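Alkylhalidase CmlS (Streptomyces venezuelae, PDB 3I3L) is a flavin-dependent halogenase of chloramphenicol biosynthesis that carries its FAD cofactor covalently bound to an aspartate. Local coordinates at residues R23-S36 with L42-R54. Numbering follows the deposited sequence.
With FAD (flavin-adenine dinucleotide), chain B.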
loop_
_atom_site.group_PDB
_atom_site.type_symbol
_atom_site.label_atom_id
_atom_site.label_comp_id
_atom_site.label_asym_id
_atom_site.label_seq_id
_atom_site.Cartn_x
_atom_site.Cartn_y
_atom_site.Cartn_z
ATOM N N ARG A 23 12.884 -24.302 14.440
ATOM C CA ARG A 23 12.732 -23.546 13.212
ATOM C C ARG A 23 12.150 -24.428 12.103
ATOM O O ARG A 23 12.268 -25.657 12.159
ATOM C CB ARG A 23 14.079 -22.957 12.764
ATOM C CG ARG A 23 14.677 -21.978 13.770
ATOM C CD ARG A 23 13.806 -20.708 13.908
ATOM N NE ARG A 23 14.443 -19.679 14.750
ATOM C CZ ARG A 23 14.484 -19.711 16.065
ATOM N NH1 ARG A 23 13.860 -20.713 16.738
ATOM N NH2 ARG A 23 15.105 -18.698 16.690
ATOM N N SER A 24 11.569 -23.791 11.074
ATOM C CA SER A 24 10.825 -24.465 10.022
ATOM C C SER A 24 11.585 -24.510 8.722
ATOM O O SER A 24 12.386 -23.656 8.408
ATOM C CB SER A 24 9.483 -23.752 9.761
ATOM O OG SER A 24 8.586 -23.938 10.859
ATOM N N LYS A 25 11.318 -25.562 7.963
ATOM C CA LYS A 25 11.659 -25.578 6.552
ATOM C C LYS A 25 10.536 -24.904 5.744
ATOM O O LYS A 25 9.356 -25.327 5.819
ATOM C CB LYS A 25 11.799 -27.024 6.093
ATOM C CG LYS A 25 12.498 -27.181 4.755
ATOM C CD LYS A 25 12.966 -28.640 4.588
ATOM C CE LYS A 25 13.853 -28.810 3.352
ATOM N NZ LYS A 25 15.173 -28.027 3.498
ATOM N N VAL A 26 10.889 -23.915 4.928
ATOM C CA VAL A 26 9.864 -23.155 4.223
ATOM C C VAL A 26 10.141 -23.053 2.756
ATOM O O VAL A 26 11.199 -22.560 2.376
ATOM C CB VAL A 26 9.745 -21.690 4.771
ATOM C CG1 VAL A 26 8.580 -21.002 4.096
ATOM C CG2 VAL A 26 9.580 -21.691 6.282
ATOM N N ALA A 27 9.195 -23.504 1.936
ATOM C CA ALA A 27 9.249 -23.318 0.504
ATOM C C ALA A 27 8.579 -21.981 0.131
ATOM O O ALA A 27 7.538 -21.604 0.706
ATOM C CB ALA A 27 8.492 -24.422 -0.228
ATOM N N ILE A 28 9.206 -21.271 -0.813
ATOM C CA ILE A 28 8.687 -20.028 -1.260
ATOM C C ILE A 28 8.536 -20.064 -2.736
ATOM O O ILE A 28 9.511 -20.227 -3.464
ATOM C CB ILE A 28 9.578 -18.837 -0.864
ATOM C CG1 ILE A 28 9.552 -18.618 0.652
ATOM C CG2 ILE A 28 9.007 -17.521 -1.515
ATOM C CD1 ILE A 28 10.613 -17.432 1.034
ATOM N N ILE A 29 7.312 -19.894 -3.199
ATOM C CA ILE A 29 7.035 -19.843 -4.654
ATOM C C ILE A 29 7.139 -18.419 -5.174
ATOM O O ILE A 29 6.317 -17.575 -4.802
ATOM C CB ILE A 29 5.563 -20.321 -4.925
ATOM C CG1 ILE A 29 5.335 -21.724 -4.373
ATOM C CG2 ILE A 29 5.195 -20.286 -6.393
ATOM C CD1 ILE A 29 3.833 -22.033 -4.043
ATOM N N GLY A 30 8.100 -18.159 -6.076
ATOM C CA GLY A 30 8.302 -16.859 -6.667
ATOM C C GLY A 30 9.482 -16.103 -6.079
ATOM O O GLY A 30 9.651 -16.036 -4.885
ATOM N N GLY A 31 10.321 -15.528 -6.937
ATOM C CA GLY A 31 11.445 -14.725 -6.448
ATOM C C GLY A 31 11.350 -13.243 -6.778
ATOM O O GLY A 31 12.386 -12.580 -6.928
ATOM N N GLY A 32 10.121 -12.709 -6.929
ATOM C CA GLY A 32 9.952 -11.245 -7.066
ATOM C C GLY A 32 10.137 -10.647 -5.667
ATOM O O GLY A 32 10.549 -11.359 -4.774
ATOM N N PRO A 33 9.801 -9.354 -5.471
ATOM C CA PRO A 33 9.930 -8.680 -4.192
ATOM C C PRO A 33 9.245 -9.445 -3.038
ATOM O O PRO A 33 9.873 -9.561 -1.969
ATOM C CB PRO A 33 9.249 -7.300 -4.425
ATOM C CG PRO A 33 9.428 -7.086 -5.875
ATOM C CD PRO A 33 9.368 -8.448 -6.545
ATOM N N ALA A 34 8.005 -9.959 -3.218
ATOM C CA ALA A 34 7.372 -10.720 -2.102
ATOM C C ALA A 34 8.241 -11.912 -1.718
ATOM O O ALA A 34 8.505 -12.131 -0.526
ATOM C CB ALA A 34 5.943 -11.176 -2.378
ATOM N N GLY A 35 8.677 -12.685 -2.714
ATOM C CA GLY A 35 9.515 -13.873 -2.433
ATOM C C GLY A 35 10.868 -13.588 -1.774
ATOM O O GLY A 35 11.230 -14.190 -0.765
ATOM N N SER A 36 11.628 -12.663 -2.348
ATOM C CA SER A 36 12.931 -12.300 -1.817
ATOM C C SER A 36 12.873 -11.746 -0.407
ATOM O O SER A 36 13.671 -12.123 0.441
ATOM C CB SER A 36 13.548 -11.211 -2.714
ATOM O OG SER A 36 14.037 -11.887 -3.851
ATOM N N LEU A 42 12.725 -14.505 6.747
ATOM C CA LEU A 42 12.686 -15.838 7.348
ATOM C C LEU A 42 14.115 -16.353 7.703
ATOM O O LEU A 42 14.301 -16.975 8.711
ATOM C CB LEU A 42 12.049 -16.848 6.393
ATOM C CG LEU A 42 10.543 -17.013 6.412
ATOM C CD1 LEU A 42 10.043 -17.700 5.104
ATOM C CD2 LEU A 42 10.038 -17.711 7.704
ATOM N N HIS A 43 15.103 -16.059 6.860
ATOM C CA HIS A 43 16.503 -16.402 7.142
ATOM C C HIS A 43 17.042 -15.646 8.372
ATOM O O HIS A 43 17.593 -16.258 9.279
ATOM C CB HIS A 43 17.359 -16.109 5.928
ATOM C CG HIS A 43 18.819 -16.100 6.224
ATOM N ND1 HIS A 43 19.607 -17.245 6.129
ATOM C CD2 HIS A 43 19.650 -15.087 6.577
ATOM C CE1 HIS A 43 20.849 -16.932 6.443
ATOM N NE2 HIS A 43 20.904 -15.632 6.719
ATOM N N LYS A 44 16.822 -14.333 8.432
ATOM C CA LYS A 44 17.223 -13.530 9.578
ATOM C C LYS A 44 16.514 -14.059 10.848
ATOM O O LYS A 44 17.053 -13.953 11.975
ATOM C CB LYS A 44 16.826 -12.063 9.324
ATOM C CG LYS A 44 17.111 -11.051 10.461
ATOM C CD LYS A 44 16.767 -9.642 9.989
ATOM C CE LYS A 44 16.963 -8.573 11.083
ATOM N NZ LYS A 44 18.428 -8.375 11.336
ATOM N N LEU A 45 15.295 -14.599 10.692
ATOM C CA LEU A 45 14.593 -15.153 11.849
ATOM C C LEU A 45 15.039 -16.603 12.179
ATOM O O LEU A 45 14.527 -17.218 13.104
ATOM C CB LEU A 45 13.075 -15.092 11.696
ATOM C CG LEU A 45 12.458 -13.696 11.584
ATOM C CD1 LEU A 45 10.984 -13.811 11.181
ATOM C CD2 LEU A 45 12.609 -12.917 12.922
ATOM N N GLY A 46 15.980 -17.121 11.388
ATOM C CA GLY A 46 16.656 -18.352 11.669
ATOM C C GLY A 46 16.014 -19.579 11.043
ATOM O O GLY A 46 16.278 -20.687 11.498
ATOM N N HIS A 47 15.183 -19.401 10.012
ATOM C CA HIS A 47 14.513 -20.512 9.385
ATOM C C HIS A 47 15.208 -20.937 8.153
ATOM O O HIS A 47 16.103 -20.261 7.672
ATOM C CB HIS A 47 13.013 -20.180 9.140
ATOM C CG HIS A 47 12.278 -19.844 10.400
ATOM N ND1 HIS A 47 11.524 -20.765 11.094
ATOM C CD2 HIS A 47 12.204 -18.693 11.106
ATOM C CE1 HIS A 47 11.029 -20.208 12.190
ATOM N NE2 HIS A 47 11.420 -18.947 12.219
ATOM N N ASP A 48 14.771 -22.065 7.596
ATOM C CA ASP A 48 15.503 -22.698 6.511
ATOM C C ASP A 48 14.734 -22.527 5.157
ATOM O O ASP A 48 13.659 -23.152 4.934
ATOM C CB ASP A 48 15.675 -24.172 6.904
ATOM C CG ASP A 48 16.307 -25.026 5.808
ATOM O OD1 ASP A 48 16.866 -24.481 4.867
ATOM O OD2 ASP A 48 16.265 -26.264 5.920
ATOM N N VAL A 49 15.247 -21.657 4.278
ATOM C CA VAL A 49 14.426 -21.163 3.163
ATOM C C VAL A 49 14.843 -21.739 1.817
ATOM O O VAL A 49 16.032 -21.777 1.492
ATOM C CB VAL A 49 14.422 -19.616 3.096
ATOM C CG1 VAL A 49 13.635 -19.167 1.913
ATOM C CG2 VAL A 49 13.832 -19.009 4.398
ATOM N N THR A 50 13.858 -22.141 1.016
ATOM C CA THR A 50 14.095 -22.399 -0.406
ATOM C C THR A 50 13.164 -21.554 -1.334
ATOM O O THR A 50 11.981 -21.550 -1.152
ATOM C CB THR A 50 14.034 -23.915 -0.704
ATOM O OG1 THR A 50 15.083 -24.581 0.052
ATOM C CG2 THR A 50 14.244 -24.182 -2.182
ATOM N N ILE A 51 13.730 -20.877 -2.336
ATOM C CA ILE A 51 12.943 -20.082 -3.253
ATOM C C ILE A 51 12.964 -20.690 -4.644
ATOM O O ILE A 51 14.052 -20.832 -5.244
ATOM C CB ILE A 51 13.486 -18.634 -3.362
ATOM C CG1 ILE A 51 13.507 -17.954 -1.978
ATOM C CG2 ILE A 51 12.664 -17.888 -4.365
ATOM C CD1 ILE A 51 14.201 -16.579 -1.949
ATOM N N TYR A 52 11.767 -20.990 -5.172
ATOM C CA TYR A 52 11.566 -21.510 -6.519
ATOM C C TYR A 52 10.987 -20.422 -7.428
ATOM O O TYR A 52 9.882 -19.953 -7.189
ATOM C CB TYR A 52 10.580 -22.671 -6.483
ATOM C CG TYR A 52 11.003 -23.810 -5.573
ATOM C CD1 TYR A 52 11.862 -24.829 -6.040
ATOM C CD2 TYR A 52 10.562 -23.875 -4.268
ATOM C CE1 TYR A 52 12.277 -25.872 -5.234
ATOM C CE2 TYR A 52 10.975 -24.912 -3.420
ATOM C CZ TYR A 52 11.842 -25.910 -3.926
ATOM O OH TYR A 52 12.273 -26.912 -3.143
ATOM N N GLU A 53 11.774 -19.975 -8.421
ATOM C CA GLU A 53 11.381 -18.961 -9.377
ATOM C C GLU A 53 11.339 -19.574 -10.774
ATOM O O GLU A 53 12.331 -20.187 -11.215
ATOM C CB GLU A 53 12.384 -17.804 -9.311
ATOM C CG GLU A 53 12.328 -16.810 -10.492
ATOM C CD GLU A 53 10.952 -16.171 -10.677
ATOM O OE1 GLU A 53 10.457 -15.569 -9.709
ATOM O OE2 GLU A 53 10.355 -16.283 -11.774
ATOM N N ARG A 54 10.208 -19.451 -11.474
ATOM C CA ARG A 54 10.094 -20.134 -12.805
ATOM C C ARG A 54 10.964 -19.483 -13.894
ATOM O O ARG A 54 11.290 -20.120 -14.910
ATOM C CB ARG A 54 8.640 -20.138 -13.295
ATOM C CG ARG A 54 8.069 -18.713 -13.464
ATOM C CD ARG A 54 6.644 -18.707 -13.969
ATOM N NE ARG A 54 6.188 -17.311 -14.207
ATOM C CZ ARG A 54 4.922 -16.968 -14.461
ATOM N NH1 ARG A 54 3.961 -17.924 -14.496
ATOM N NH2 ARG A 54 4.601 -15.671 -14.642
HETATM P PA FAD B . 5.712 -10.376 -8.960
HETATM O O1A FAD B . 4.780 -10.707 -10.103
HETATM O O2A FAD B . 6.506 -9.123 -9.088
HETATM O O5B FAD B . 6.723 -11.643 -8.757
HETATM C C5B FAD B . 6.225 -12.965 -8.774
HETATM C C4B FAD B . 7.263 -13.960 -9.340
HETATM O O4B FAD B . 6.702 -15.288 -9.220
HETATM C C3B FAD B . 7.552 -13.743 -10.806
HETATM O O3B FAD B . 8.910 -13.476 -10.984
HETATM C C2B FAD B . 7.173 -15.069 -11.484
HETATM O O2B FAD B . 8.142 -15.462 -12.405
HETATM C C1B FAD B . 7.101 -16.057 -10.330
HETATM N N9A FAD B . 6.180 -17.172 -10.445
HETATM C C8A FAD B . 4.879 -17.136 -10.853
HETATM N N7A FAD B . 4.369 -18.385 -10.779
HETATM C C5A FAD B . 5.350 -19.240 -10.409
HETATM C C6A FAD B . 5.364 -20.608 -10.205
HETATM N N6A FAD B . 4.273 -21.333 -10.370
HETATM N N1A FAD B . 6.529 -21.179 -9.770
HETATM C C2A FAD B . 7.671 -20.442 -9.576
HETATM N N3A FAD B . 7.635 -19.095 -9.770
HETATM C C4A FAD B . 6.494 -18.497 -10.178
HETATM N N1 FAD B . 3.758 -1.452 -8.009
HETATM C C2 FAD B . 4.490 -0.431 -7.426
HETATM O O2 FAD B . 4.912 -0.612 -6.292
HETATM N N3 FAD B . 4.714 0.751 -8.080
HETATM C C4 FAD B . 4.222 0.956 -9.342
HETATM O O4 FAD B . 4.466 2.055 -9.935
HETATM C C4X FAD B . 3.455 -0.053 -9.928
HETATM N N5 FAD B . 2.962 0.112 -11.194
HETATM C C5X FAD B . 2.299 -0.929 -11.802
HETATM C C6 FAD B . 1.779 -0.767 -13.094
HETATM C C7 FAD B . 1.049 -1.781 -13.665
HETATM C C7M FAD B . 0.493 -1.645 -15.063
HETATM C C8 FAD B . 0.895 -2.969 -12.959
HETATM C C8M FAD B . 0.206 -4.122 -13.572
HETATM C C9 FAD B . 1.368 -3.134 -11.653
HETATM C C9A FAD B . 2.082 -2.082 -11.098
HETATM N N10 FAD B . 2.593 -2.278 -9.847
HETATM C C10 FAD B . 3.231 -1.264 -9.238
HETATM C "C1'" FAD B . 2.171 -3.528 -9.151
HETATM C "C2'" FAD B . 3.386 -4.321 -8.730
HETATM O "O2'" FAD B . 4.199 -4.457 -9.825
HETATM C "C3'" FAD B . 3.100 -5.655 -8.096
HETATM O "O3'" FAD B . 2.319 -5.462 -6.937
HETATM C "C4'" FAD B . 4.429 -6.358 -7.660
HETATM O "O4'" FAD B . 5.195 -6.752 -8.765
HETATM C "C5'" FAD B . 4.103 -7.624 -6.879
HETATM O "O5'" FAD B . 5.277 -8.227 -6.416
HETATM P P FAD B . 5.194 -9.788 -6.190
HETATM O O1P FAD B . 3.926 -10.120 -5.435
HETATM O O2P FAD B . 6.524 -10.293 -5.640
HETATM O O3P FAD B . 4.860 -10.426 -7.639
HETATM O O HOH W 1 13.921 -24.972 2.420
#
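Arg23 lays its CD over one face of the His47 imidazole, a CH-pi contact 3.4 Å from CD to the ring centroid, at the opening of the Rossmann-type beta-alpha-beta unit that binds FAD. A bend at chi2 (-66°) turns the arginine chain so that NE donates to Leu45 O (3.0 Å), the carbonyl just before Gly46, whose positive phi closes the helix in a Schellman motif. Ser24 N meets His47 ND1 in a nearly straight bond (170°); since Asp343 engages NE2, both ring nitrogens are held, which should fix the imidazole's rotation. Strands 25-29 and 48-52 then run parallel, their ladder continuing to Gly30 N on Tyr52 O. On the face shared with Ala27 and Tyr52, the exposed Lys25 and Asp48 lie side by side, Lys25 NZ forming a salt bridge with Asp48 OD2 (3.2 Å) from above the carboxylate plane. The other face is apolar, as suits packing beneath helix 33-44: Val26 CG1 touches Leu42 CD1, and Ile28 CD1 reaches Val49 CG1 (3.6 Å) as well as Leu42. Ala27 CB meets the edge of the Tyr52 ring at CE2 (4.1 Å). Past the strand, Gly30, Gly32 and Gly35 fit the GxGxxG pattern of dinucleotide-binding folds; bare backbone at Gly30 lets FAD O4B approach its CA (3.4 Å), and Gly35 packs close to Gly30 O. The turn leads into the helix, where Ala34 N donates a hydrogen bond to FAD O2P. Glu53, just past strand 48-52 as the usual ribose-binding acid, bends at chi2 (57°) so that OE1 accepts from both Gly31 N (2.8 Å) and FAD O3B.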